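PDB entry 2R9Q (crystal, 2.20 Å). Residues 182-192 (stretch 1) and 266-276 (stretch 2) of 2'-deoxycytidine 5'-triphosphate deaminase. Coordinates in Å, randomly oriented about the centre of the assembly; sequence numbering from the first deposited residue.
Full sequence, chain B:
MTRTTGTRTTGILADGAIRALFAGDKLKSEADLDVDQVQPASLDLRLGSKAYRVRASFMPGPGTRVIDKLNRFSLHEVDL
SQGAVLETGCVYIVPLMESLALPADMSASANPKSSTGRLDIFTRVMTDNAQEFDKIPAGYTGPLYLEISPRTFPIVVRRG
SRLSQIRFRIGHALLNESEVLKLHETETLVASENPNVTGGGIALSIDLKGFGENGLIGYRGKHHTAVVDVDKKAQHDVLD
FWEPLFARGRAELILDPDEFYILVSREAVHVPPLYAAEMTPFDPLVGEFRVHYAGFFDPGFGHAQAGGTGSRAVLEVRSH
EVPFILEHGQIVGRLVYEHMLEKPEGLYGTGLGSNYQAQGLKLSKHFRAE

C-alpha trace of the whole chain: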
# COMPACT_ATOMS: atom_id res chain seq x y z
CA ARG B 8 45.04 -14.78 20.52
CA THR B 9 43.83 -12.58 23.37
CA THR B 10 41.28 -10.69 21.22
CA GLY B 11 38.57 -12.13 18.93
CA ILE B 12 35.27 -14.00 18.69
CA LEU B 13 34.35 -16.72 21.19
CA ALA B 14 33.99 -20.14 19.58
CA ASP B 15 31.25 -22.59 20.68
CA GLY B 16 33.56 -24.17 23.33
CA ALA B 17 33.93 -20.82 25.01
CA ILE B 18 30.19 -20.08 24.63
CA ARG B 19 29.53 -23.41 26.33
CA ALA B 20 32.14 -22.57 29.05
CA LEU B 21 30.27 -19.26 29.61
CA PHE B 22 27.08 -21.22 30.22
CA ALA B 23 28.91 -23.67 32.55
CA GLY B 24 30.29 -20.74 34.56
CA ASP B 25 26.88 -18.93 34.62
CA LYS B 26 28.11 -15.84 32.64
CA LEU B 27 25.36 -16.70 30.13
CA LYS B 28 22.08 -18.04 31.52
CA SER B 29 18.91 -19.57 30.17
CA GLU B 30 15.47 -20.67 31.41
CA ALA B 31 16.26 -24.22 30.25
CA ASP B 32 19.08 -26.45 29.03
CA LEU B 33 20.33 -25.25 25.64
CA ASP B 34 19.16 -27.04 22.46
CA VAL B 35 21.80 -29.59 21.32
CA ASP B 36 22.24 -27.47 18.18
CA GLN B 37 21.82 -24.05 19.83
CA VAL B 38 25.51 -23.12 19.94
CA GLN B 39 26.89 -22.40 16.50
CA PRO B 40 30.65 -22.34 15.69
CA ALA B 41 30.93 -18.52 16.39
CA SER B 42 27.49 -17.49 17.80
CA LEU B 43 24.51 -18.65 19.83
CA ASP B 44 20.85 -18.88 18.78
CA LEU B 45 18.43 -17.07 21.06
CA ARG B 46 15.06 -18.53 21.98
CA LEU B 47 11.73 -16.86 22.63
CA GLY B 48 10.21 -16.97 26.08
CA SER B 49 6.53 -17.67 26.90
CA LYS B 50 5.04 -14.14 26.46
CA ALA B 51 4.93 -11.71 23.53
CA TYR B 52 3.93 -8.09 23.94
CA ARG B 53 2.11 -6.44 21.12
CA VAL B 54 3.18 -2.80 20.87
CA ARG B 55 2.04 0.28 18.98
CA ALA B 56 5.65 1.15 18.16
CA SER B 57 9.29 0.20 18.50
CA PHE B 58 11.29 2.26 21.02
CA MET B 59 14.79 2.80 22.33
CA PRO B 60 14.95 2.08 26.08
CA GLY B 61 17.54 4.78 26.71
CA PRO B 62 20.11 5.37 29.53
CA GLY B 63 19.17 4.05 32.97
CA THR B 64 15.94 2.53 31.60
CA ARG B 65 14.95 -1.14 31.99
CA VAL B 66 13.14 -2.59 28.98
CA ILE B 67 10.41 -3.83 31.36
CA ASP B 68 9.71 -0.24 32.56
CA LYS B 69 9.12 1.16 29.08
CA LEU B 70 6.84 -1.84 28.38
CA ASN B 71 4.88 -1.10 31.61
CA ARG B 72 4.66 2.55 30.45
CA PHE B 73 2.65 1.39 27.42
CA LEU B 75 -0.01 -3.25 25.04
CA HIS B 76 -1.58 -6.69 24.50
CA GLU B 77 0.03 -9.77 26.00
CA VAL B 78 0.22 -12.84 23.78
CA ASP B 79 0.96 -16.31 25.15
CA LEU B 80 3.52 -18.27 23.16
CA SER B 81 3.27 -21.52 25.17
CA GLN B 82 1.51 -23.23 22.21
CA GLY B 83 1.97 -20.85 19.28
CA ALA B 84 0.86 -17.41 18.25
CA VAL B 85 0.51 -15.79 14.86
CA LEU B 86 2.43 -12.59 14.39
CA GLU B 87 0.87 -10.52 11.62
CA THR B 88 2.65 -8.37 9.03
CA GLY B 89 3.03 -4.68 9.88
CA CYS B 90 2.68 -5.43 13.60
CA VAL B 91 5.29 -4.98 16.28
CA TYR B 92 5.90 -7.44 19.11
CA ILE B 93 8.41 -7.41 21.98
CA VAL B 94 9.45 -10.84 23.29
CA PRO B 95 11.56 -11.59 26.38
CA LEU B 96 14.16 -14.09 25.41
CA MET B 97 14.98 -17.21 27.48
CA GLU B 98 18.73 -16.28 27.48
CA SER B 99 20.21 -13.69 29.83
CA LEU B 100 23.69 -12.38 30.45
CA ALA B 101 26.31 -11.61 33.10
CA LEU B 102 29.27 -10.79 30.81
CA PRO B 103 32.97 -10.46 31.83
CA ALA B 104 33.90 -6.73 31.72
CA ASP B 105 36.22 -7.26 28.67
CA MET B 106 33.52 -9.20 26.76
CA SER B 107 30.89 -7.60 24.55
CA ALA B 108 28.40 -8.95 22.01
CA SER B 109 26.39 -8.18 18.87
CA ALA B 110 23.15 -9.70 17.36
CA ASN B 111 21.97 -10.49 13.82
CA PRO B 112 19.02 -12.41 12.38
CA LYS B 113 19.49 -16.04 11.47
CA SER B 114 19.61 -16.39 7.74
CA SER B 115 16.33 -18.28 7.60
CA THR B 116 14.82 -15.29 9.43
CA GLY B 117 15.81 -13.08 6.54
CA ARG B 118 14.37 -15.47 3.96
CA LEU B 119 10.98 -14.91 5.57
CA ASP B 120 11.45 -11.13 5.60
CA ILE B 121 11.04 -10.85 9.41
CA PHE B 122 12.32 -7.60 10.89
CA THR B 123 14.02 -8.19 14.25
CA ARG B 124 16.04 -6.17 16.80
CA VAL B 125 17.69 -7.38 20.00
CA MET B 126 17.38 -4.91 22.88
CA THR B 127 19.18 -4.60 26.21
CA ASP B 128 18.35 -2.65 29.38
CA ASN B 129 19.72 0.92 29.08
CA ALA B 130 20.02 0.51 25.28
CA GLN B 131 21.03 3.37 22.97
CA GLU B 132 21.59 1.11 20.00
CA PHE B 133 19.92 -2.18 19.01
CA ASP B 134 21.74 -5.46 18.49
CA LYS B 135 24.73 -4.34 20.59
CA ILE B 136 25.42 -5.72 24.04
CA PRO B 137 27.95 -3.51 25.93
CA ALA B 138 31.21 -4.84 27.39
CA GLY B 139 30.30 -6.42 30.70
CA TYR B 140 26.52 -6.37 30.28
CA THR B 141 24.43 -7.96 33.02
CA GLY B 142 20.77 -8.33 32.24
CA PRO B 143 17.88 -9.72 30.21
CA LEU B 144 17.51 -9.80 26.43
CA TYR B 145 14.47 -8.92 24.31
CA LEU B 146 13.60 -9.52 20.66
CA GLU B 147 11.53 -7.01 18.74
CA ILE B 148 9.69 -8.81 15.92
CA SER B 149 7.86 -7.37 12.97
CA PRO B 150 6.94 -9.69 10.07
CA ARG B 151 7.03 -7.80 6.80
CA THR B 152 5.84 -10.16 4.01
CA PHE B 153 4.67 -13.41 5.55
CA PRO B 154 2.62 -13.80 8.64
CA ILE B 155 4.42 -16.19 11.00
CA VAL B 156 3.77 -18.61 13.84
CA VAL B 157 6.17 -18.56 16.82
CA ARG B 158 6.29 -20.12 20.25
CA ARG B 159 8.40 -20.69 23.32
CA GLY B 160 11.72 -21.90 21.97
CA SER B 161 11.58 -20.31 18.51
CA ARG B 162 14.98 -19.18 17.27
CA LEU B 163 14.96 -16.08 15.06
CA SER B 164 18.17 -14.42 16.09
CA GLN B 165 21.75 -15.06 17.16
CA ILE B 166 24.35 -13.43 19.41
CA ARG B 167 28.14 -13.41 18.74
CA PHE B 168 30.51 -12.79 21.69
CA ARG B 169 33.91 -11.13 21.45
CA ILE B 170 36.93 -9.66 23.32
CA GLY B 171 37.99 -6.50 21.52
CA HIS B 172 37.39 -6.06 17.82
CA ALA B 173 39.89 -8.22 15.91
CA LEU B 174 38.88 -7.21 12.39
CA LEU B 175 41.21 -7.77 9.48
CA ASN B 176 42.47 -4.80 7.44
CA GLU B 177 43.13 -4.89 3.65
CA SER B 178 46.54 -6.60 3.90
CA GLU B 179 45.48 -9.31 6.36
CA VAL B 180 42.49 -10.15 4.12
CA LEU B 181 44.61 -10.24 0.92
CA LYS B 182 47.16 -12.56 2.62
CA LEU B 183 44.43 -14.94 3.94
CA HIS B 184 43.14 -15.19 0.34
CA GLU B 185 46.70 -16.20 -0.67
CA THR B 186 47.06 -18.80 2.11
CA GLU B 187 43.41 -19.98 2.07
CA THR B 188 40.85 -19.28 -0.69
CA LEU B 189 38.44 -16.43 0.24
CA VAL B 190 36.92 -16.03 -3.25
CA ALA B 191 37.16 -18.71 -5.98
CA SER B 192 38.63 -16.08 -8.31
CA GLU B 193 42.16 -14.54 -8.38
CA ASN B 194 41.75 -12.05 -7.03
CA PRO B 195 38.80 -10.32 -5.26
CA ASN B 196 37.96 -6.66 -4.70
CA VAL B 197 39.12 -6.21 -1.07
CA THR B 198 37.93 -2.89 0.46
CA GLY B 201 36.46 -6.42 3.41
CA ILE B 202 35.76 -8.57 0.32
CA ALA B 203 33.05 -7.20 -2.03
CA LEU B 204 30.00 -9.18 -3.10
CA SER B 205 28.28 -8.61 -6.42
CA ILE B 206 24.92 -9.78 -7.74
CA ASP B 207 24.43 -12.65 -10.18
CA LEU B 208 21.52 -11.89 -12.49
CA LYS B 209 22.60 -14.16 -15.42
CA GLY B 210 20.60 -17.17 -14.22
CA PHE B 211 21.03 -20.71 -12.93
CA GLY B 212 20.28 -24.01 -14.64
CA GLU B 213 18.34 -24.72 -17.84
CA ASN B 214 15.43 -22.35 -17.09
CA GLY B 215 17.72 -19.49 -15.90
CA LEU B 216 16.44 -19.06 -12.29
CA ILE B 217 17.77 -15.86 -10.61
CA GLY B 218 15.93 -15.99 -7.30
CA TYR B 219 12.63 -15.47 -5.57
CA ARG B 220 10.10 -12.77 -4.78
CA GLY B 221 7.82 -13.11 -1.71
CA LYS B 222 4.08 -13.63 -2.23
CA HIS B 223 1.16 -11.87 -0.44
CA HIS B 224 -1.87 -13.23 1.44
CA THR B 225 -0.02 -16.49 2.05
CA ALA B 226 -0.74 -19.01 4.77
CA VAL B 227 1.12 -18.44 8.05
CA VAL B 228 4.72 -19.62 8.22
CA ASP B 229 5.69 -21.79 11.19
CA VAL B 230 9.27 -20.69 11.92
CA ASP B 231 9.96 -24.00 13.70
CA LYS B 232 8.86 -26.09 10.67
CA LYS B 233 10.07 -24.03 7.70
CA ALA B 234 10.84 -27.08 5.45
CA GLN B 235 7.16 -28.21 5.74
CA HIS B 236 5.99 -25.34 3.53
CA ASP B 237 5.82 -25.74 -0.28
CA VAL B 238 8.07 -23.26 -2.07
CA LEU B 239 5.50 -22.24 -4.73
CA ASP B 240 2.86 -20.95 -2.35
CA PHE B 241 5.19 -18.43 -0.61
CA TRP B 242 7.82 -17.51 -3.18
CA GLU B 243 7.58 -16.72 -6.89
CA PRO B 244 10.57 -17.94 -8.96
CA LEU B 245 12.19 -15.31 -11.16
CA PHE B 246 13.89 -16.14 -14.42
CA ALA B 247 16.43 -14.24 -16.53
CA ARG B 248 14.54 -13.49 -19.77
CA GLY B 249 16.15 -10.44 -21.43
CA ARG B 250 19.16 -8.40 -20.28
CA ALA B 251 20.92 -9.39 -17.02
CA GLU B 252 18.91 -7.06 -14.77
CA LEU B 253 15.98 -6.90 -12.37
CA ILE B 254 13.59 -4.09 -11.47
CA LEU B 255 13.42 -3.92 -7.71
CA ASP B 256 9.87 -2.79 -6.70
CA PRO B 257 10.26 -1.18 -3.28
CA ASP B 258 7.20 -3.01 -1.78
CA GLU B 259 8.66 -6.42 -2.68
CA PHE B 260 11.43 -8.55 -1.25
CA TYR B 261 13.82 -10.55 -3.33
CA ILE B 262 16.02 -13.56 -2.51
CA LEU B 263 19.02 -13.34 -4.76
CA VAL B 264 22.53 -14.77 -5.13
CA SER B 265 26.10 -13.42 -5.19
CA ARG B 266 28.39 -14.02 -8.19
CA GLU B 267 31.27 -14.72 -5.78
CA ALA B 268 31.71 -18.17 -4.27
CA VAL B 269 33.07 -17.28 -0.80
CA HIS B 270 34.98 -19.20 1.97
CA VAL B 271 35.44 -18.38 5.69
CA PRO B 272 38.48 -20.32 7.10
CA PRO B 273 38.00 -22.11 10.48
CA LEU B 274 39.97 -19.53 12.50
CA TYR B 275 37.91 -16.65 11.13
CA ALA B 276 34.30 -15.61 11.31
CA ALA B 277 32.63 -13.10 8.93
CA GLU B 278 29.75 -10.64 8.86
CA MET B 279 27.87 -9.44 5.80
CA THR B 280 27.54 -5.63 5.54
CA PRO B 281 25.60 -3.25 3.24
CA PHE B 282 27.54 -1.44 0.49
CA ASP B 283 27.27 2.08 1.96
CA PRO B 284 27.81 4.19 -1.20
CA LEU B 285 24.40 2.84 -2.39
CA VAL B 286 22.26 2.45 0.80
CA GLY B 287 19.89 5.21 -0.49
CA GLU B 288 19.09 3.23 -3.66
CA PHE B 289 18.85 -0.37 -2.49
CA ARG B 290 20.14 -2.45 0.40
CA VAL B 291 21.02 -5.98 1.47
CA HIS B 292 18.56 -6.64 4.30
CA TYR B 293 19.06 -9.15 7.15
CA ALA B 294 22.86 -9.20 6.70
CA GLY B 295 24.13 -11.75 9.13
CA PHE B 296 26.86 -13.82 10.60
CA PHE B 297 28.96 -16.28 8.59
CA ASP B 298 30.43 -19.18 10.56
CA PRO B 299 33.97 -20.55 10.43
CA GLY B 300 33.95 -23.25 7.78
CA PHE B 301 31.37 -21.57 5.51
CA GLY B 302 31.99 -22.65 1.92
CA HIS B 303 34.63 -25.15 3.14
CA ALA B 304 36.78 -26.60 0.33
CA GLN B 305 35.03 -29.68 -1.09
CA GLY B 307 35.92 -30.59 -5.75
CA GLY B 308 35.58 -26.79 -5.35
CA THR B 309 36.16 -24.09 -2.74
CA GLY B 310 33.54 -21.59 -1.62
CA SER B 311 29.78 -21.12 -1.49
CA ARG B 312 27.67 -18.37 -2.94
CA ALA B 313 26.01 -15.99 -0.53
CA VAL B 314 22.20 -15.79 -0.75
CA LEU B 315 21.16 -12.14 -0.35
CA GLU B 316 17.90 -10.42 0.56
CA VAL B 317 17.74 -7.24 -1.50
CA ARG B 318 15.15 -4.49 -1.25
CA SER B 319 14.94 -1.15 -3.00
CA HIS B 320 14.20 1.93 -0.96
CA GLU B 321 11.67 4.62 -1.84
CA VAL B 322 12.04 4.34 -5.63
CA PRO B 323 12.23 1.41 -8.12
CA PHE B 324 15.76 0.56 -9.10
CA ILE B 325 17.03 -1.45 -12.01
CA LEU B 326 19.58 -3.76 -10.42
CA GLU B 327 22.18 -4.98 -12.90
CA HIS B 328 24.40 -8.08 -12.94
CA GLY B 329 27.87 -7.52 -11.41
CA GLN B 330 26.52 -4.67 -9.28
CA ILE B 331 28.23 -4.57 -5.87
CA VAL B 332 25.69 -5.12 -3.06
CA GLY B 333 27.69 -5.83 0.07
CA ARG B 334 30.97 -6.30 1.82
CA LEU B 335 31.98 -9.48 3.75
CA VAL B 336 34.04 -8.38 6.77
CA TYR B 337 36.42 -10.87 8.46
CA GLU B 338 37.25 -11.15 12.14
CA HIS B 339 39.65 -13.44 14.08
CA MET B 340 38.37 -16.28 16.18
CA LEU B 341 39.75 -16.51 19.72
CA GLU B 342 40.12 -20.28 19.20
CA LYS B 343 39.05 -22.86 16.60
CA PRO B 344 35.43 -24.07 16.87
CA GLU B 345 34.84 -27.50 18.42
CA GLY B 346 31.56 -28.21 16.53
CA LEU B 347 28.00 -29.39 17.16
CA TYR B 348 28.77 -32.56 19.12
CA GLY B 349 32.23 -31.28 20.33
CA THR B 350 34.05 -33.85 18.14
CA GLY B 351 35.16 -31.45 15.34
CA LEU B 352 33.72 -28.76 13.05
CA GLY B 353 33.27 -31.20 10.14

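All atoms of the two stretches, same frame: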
# COMPACT_ATOMS: atom_id res chain seq x y z
N LYS B 182 46.31 -11.42 2.25
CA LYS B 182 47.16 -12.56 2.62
C LYS B 182 46.40 -13.86 2.94
O LYS B 182 46.83 -14.94 2.55
CB LYS B 182 48.03 -12.20 3.82
CG LYS B 182 49.07 -11.13 3.52
CD LYS B 182 50.08 -10.98 4.68
CE LYS B 182 50.50 -9.48 4.92
NZ LYS B 182 51.72 -9.29 5.82
N LEU B 183 45.28 -13.77 3.66
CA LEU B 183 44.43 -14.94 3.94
C LEU B 183 43.86 -15.56 2.67
O LEU B 183 43.72 -16.77 2.60
CB LEU B 183 43.29 -14.58 4.89
CG LEU B 183 42.34 -15.70 5.33
CD1 LEU B 183 43.09 -16.79 6.08
CD2 LEU B 183 41.22 -15.15 6.19
N HIS B 184 43.54 -14.73 1.68
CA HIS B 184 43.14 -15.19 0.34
C HIS B 184 44.27 -15.90 -0.38
O HIS B 184 44.01 -16.80 -1.17
CB HIS B 184 42.59 -14.03 -0.53
CG HIS B 184 42.18 -14.44 -1.91
ND1 HIS B 184 42.84 -14.01 -3.04
CD2 HIS B 184 41.21 -15.28 -2.35
CE1 HIS B 184 42.28 -14.56 -4.11
NE2 HIS B 184 41.28 -15.33 -3.71
N GLU B 185 45.52 -15.50 -0.11
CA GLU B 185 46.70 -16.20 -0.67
C GLU B 185 46.85 -17.55 0.00
O GLU B 185 46.90 -18.58 -0.68
CB GLU B 185 47.98 -15.37 -0.51
N THR B 186 46.91 -17.55 1.34
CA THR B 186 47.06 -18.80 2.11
C THR B 186 45.86 -19.75 1.91
O THR B 186 46.02 -20.87 1.43
CB THR B 186 47.37 -18.55 3.63
OG1 THR B 186 47.09 -19.73 4.38
CG2 THR B 186 46.57 -17.41 4.19
N GLU B 187 44.67 -19.27 2.27
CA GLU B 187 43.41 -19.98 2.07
C GLU B 187 42.73 -19.37 0.84
O GLU B 187 43.23 -18.40 0.27
CB GLU B 187 42.54 -19.82 3.31
CG GLU B 187 43.27 -20.14 4.63
CD GLU B 187 43.25 -21.62 4.99
OE1 GLU B 187 42.97 -22.45 4.11
OE2 GLU B 187 43.50 -21.96 6.18
N THR B 188 41.60 -19.92 0.40
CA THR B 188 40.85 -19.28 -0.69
C THR B 188 39.66 -18.55 -0.07
O THR B 188 38.84 -19.18 0.58
CB THR B 188 40.40 -20.31 -1.78
OG1 THR B 188 41.46 -20.51 -2.73
CG2 THR B 188 39.20 -19.81 -2.54
N LEU B 189 39.60 -17.23 -0.21
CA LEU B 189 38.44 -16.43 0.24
C LEU B 189 37.37 -16.24 -0.84
O LEU B 189 36.18 -16.24 -0.55
CB LEU B 189 38.88 -15.07 0.80
CG LEU B 189 39.74 -15.03 2.07
CD1 LEU B 189 39.88 -13.59 2.52
CD2 LEU B 189 39.20 -15.90 3.19
N VAL B 190 37.80 -16.05 -2.08
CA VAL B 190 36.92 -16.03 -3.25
C VAL B 190 37.51 -16.93 -4.33
O VAL B 190 38.70 -16.84 -4.60
CB VAL B 190 36.77 -14.62 -3.81
CG1 VAL B 190 35.73 -14.61 -4.92
CG2 VAL B 190 36.39 -13.66 -2.70
N ALA B 191 36.69 -17.79 -4.93
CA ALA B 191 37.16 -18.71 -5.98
C ALA B 191 37.44 -17.96 -7.28
O ALA B 191 36.85 -18.24 -8.31
CB ALA B 191 36.12 -19.81 -6.21
N SER B 192 38.38 -17.01 -7.22
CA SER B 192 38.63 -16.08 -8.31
C SER B 192 39.81 -15.15 -7.94
O SER B 192 39.70 -14.35 -7.00
CB SER B 192 37.37 -15.24 -8.59
OG SER B 192 37.58 -14.38 -9.69
N ARG B 266 27.53 -13.40 -7.17
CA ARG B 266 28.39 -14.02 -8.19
C ARG B 266 29.55 -14.75 -7.52
O ARG B 266 29.90 -15.86 -7.91
CB ARG B 266 28.95 -12.99 -9.16
CG ARG B 266 27.91 -12.32 -10.03
CD ARG B 266 28.56 -11.60 -11.20
NE ARG B 266 29.61 -10.75 -10.70
CZ ARG B 266 30.78 -10.52 -11.30
NH1 ARG B 266 31.09 -11.08 -12.47
NH2 ARG B 266 31.64 -9.73 -10.70
N GLU B 267 30.13 -14.13 -6.49
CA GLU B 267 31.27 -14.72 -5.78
C GLU B 267 30.91 -15.93 -4.93
O GLU B 267 29.95 -15.92 -4.16
CB GLU B 267 31.98 -13.68 -4.93
CG GLU B 267 32.47 -12.50 -5.71
CD GLU B 267 31.42 -11.45 -5.97
OE1 GLU B 267 30.30 -11.59 -5.40
OE2 GLU B 267 31.70 -10.48 -6.72
N ALA B 268 31.68 -17.00 -5.13
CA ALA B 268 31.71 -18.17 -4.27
C ALA B 268 32.73 -17.84 -3.17
O ALA B 268 33.91 -17.67 -3.45
CB ALA B 268 32.11 -19.41 -5.05
N VAL B 269 32.27 -17.77 -1.92
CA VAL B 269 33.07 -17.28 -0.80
C VAL B 269 33.39 -18.38 0.26
O VAL B 269 32.64 -19.35 0.42
CB VAL B 269 32.43 -15.94 -0.21
CG1 VAL B 269 31.20 -16.18 0.71
CG2 VAL B 269 33.47 -15.13 0.50
N HIS B 270 34.53 -18.25 0.93
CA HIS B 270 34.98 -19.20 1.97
C HIS B 270 35.45 -18.41 3.21
O HIS B 270 36.13 -17.38 3.09
CB HIS B 270 36.06 -20.11 1.38
CG HIS B 270 36.86 -20.91 2.37
ND1 HIS B 270 36.29 -21.80 3.26
CD2 HIS B 270 38.20 -21.01 2.56
CE1 HIS B 270 37.23 -22.39 3.96
NE2 HIS B 270 38.40 -21.93 3.55
N VAL B 271 34.99 -18.86 4.38
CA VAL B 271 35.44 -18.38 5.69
C VAL B 271 36.26 -19.52 6.36
O VAL B 271 35.70 -20.54 6.75
CB VAL B 271 34.26 -17.94 6.59
CG1 VAL B 271 34.77 -17.28 7.82
CG2 VAL B 271 33.32 -16.99 5.85
N PRO B 272 37.60 -19.36 6.41
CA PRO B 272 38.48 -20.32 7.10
C PRO B 272 38.12 -20.53 8.57
O PRO B 272 37.60 -19.61 9.20
CB PRO B 272 39.85 -19.67 6.97
CG PRO B 272 39.75 -18.82 5.73
CD PRO B 272 38.38 -18.30 5.75
N PRO B 273 38.42 -21.72 9.13
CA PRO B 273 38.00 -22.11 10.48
C PRO B 273 38.50 -21.28 11.66
O PRO B 273 38.03 -21.49 12.78
CB PRO B 273 38.55 -23.52 10.62
CG PRO B 273 38.66 -24.00 9.24
CD PRO B 273 39.14 -22.82 8.47
N LEU B 274 39.45 -20.38 11.44
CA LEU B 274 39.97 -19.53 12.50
C LEU B 274 39.50 -18.09 12.33
O LEU B 274 40.00 -17.16 12.99
CB LEU B 274 41.49 -19.57 12.47
CG LEU B 274 42.22 -20.87 12.78
CD1 LEU B 274 43.73 -20.55 12.69
CD2 LEU B 274 41.77 -21.38 14.15
N TYR B 275 38.54 -17.92 11.41
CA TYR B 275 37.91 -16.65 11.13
C TYR B 275 36.39 -16.81 11.09
O TYR B 275 35.85 -17.86 10.70
CB TYR B 275 38.43 -16.09 9.82
CG TYR B 275 39.92 -15.85 9.85
CD1 TYR B 275 40.43 -14.58 10.10
CD2 TYR B 275 40.82 -16.91 9.68
CE1 TYR B 275 41.80 -14.36 10.15
CE2 TYR B 275 42.20 -16.70 9.74
CZ TYR B 275 42.69 -15.42 9.98
OH TYR B 275 44.05 -15.18 10.04
N ALA B 276 35.71 -15.78 11.57
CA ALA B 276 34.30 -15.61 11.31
C ALA B 276 34.16 -14.39 10.38
O ALA B 276 35.10 -13.62 10.21
CB ALA B 276 33.54 -15.41 12.61

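The two stretches meet through a single backbone bridge flanked by a small apolar cluster, so that main-chain hydrogen bonds set the register while leucine, proline and tyrosine side chains fill the space beside it. At the bridge, Val-190 lies across from Val-269, their CA atoms 4.7 Å apart. Two hydrogen bonds secure it: His-270 N donates to Leu-189 O at 3.0 Å, and Ala-191 N donates to Ala-268 O at 3.2 Å, with N-H...acceptor angles of 153° and 161°. The same two carbonyls also receive CA-H...O contacts, Val-269 CA to Leu-189 O at 3.3 Å and Val-190 CA to Ala-268 O at 3.4 Å, as is common where extended backbones run close together. The small side chains of Ala-191 and Ala-268 suit this close approach, their CB atoms meeting at 4.2 Å.

The apolar cluster begins in the helix that opens stretch 1. Leu-183 points toward stretch 2, with both methyls packed against Pro-272 and Tyr-275: CD1 lies 3.9 Å from Pro-272 CG and 3.8 Å from Tyr-275 CE2, and CD2 sits 3.8 Å from the centroid of the Tyr-275 ring, 4° off its normal. This is a CH-pi contact, in which a methyl group rests over the aromatic face. Pro-272 offers the CH2 groups of its compact ring to several neighbours; its CD is 3.6 Å from Leu-189 CD2, and its CG is 3.8 Å from Glu-187 CB, so the acidic residue contributes aliphatic surface here. Although the CA-to-CB bond of Leu-189 points away, the end of its side chain comes nearer. Pro-272 also opens a type I turn, closed by Tyr-275 N donating to Pro-272 O at 2.9 Å, which brings the tyrosine back beside Leu-183.

Within stretch 1, His-184 NE2 donates to Val-190 O at 3.1 Å, tying the helix to the bridging segment.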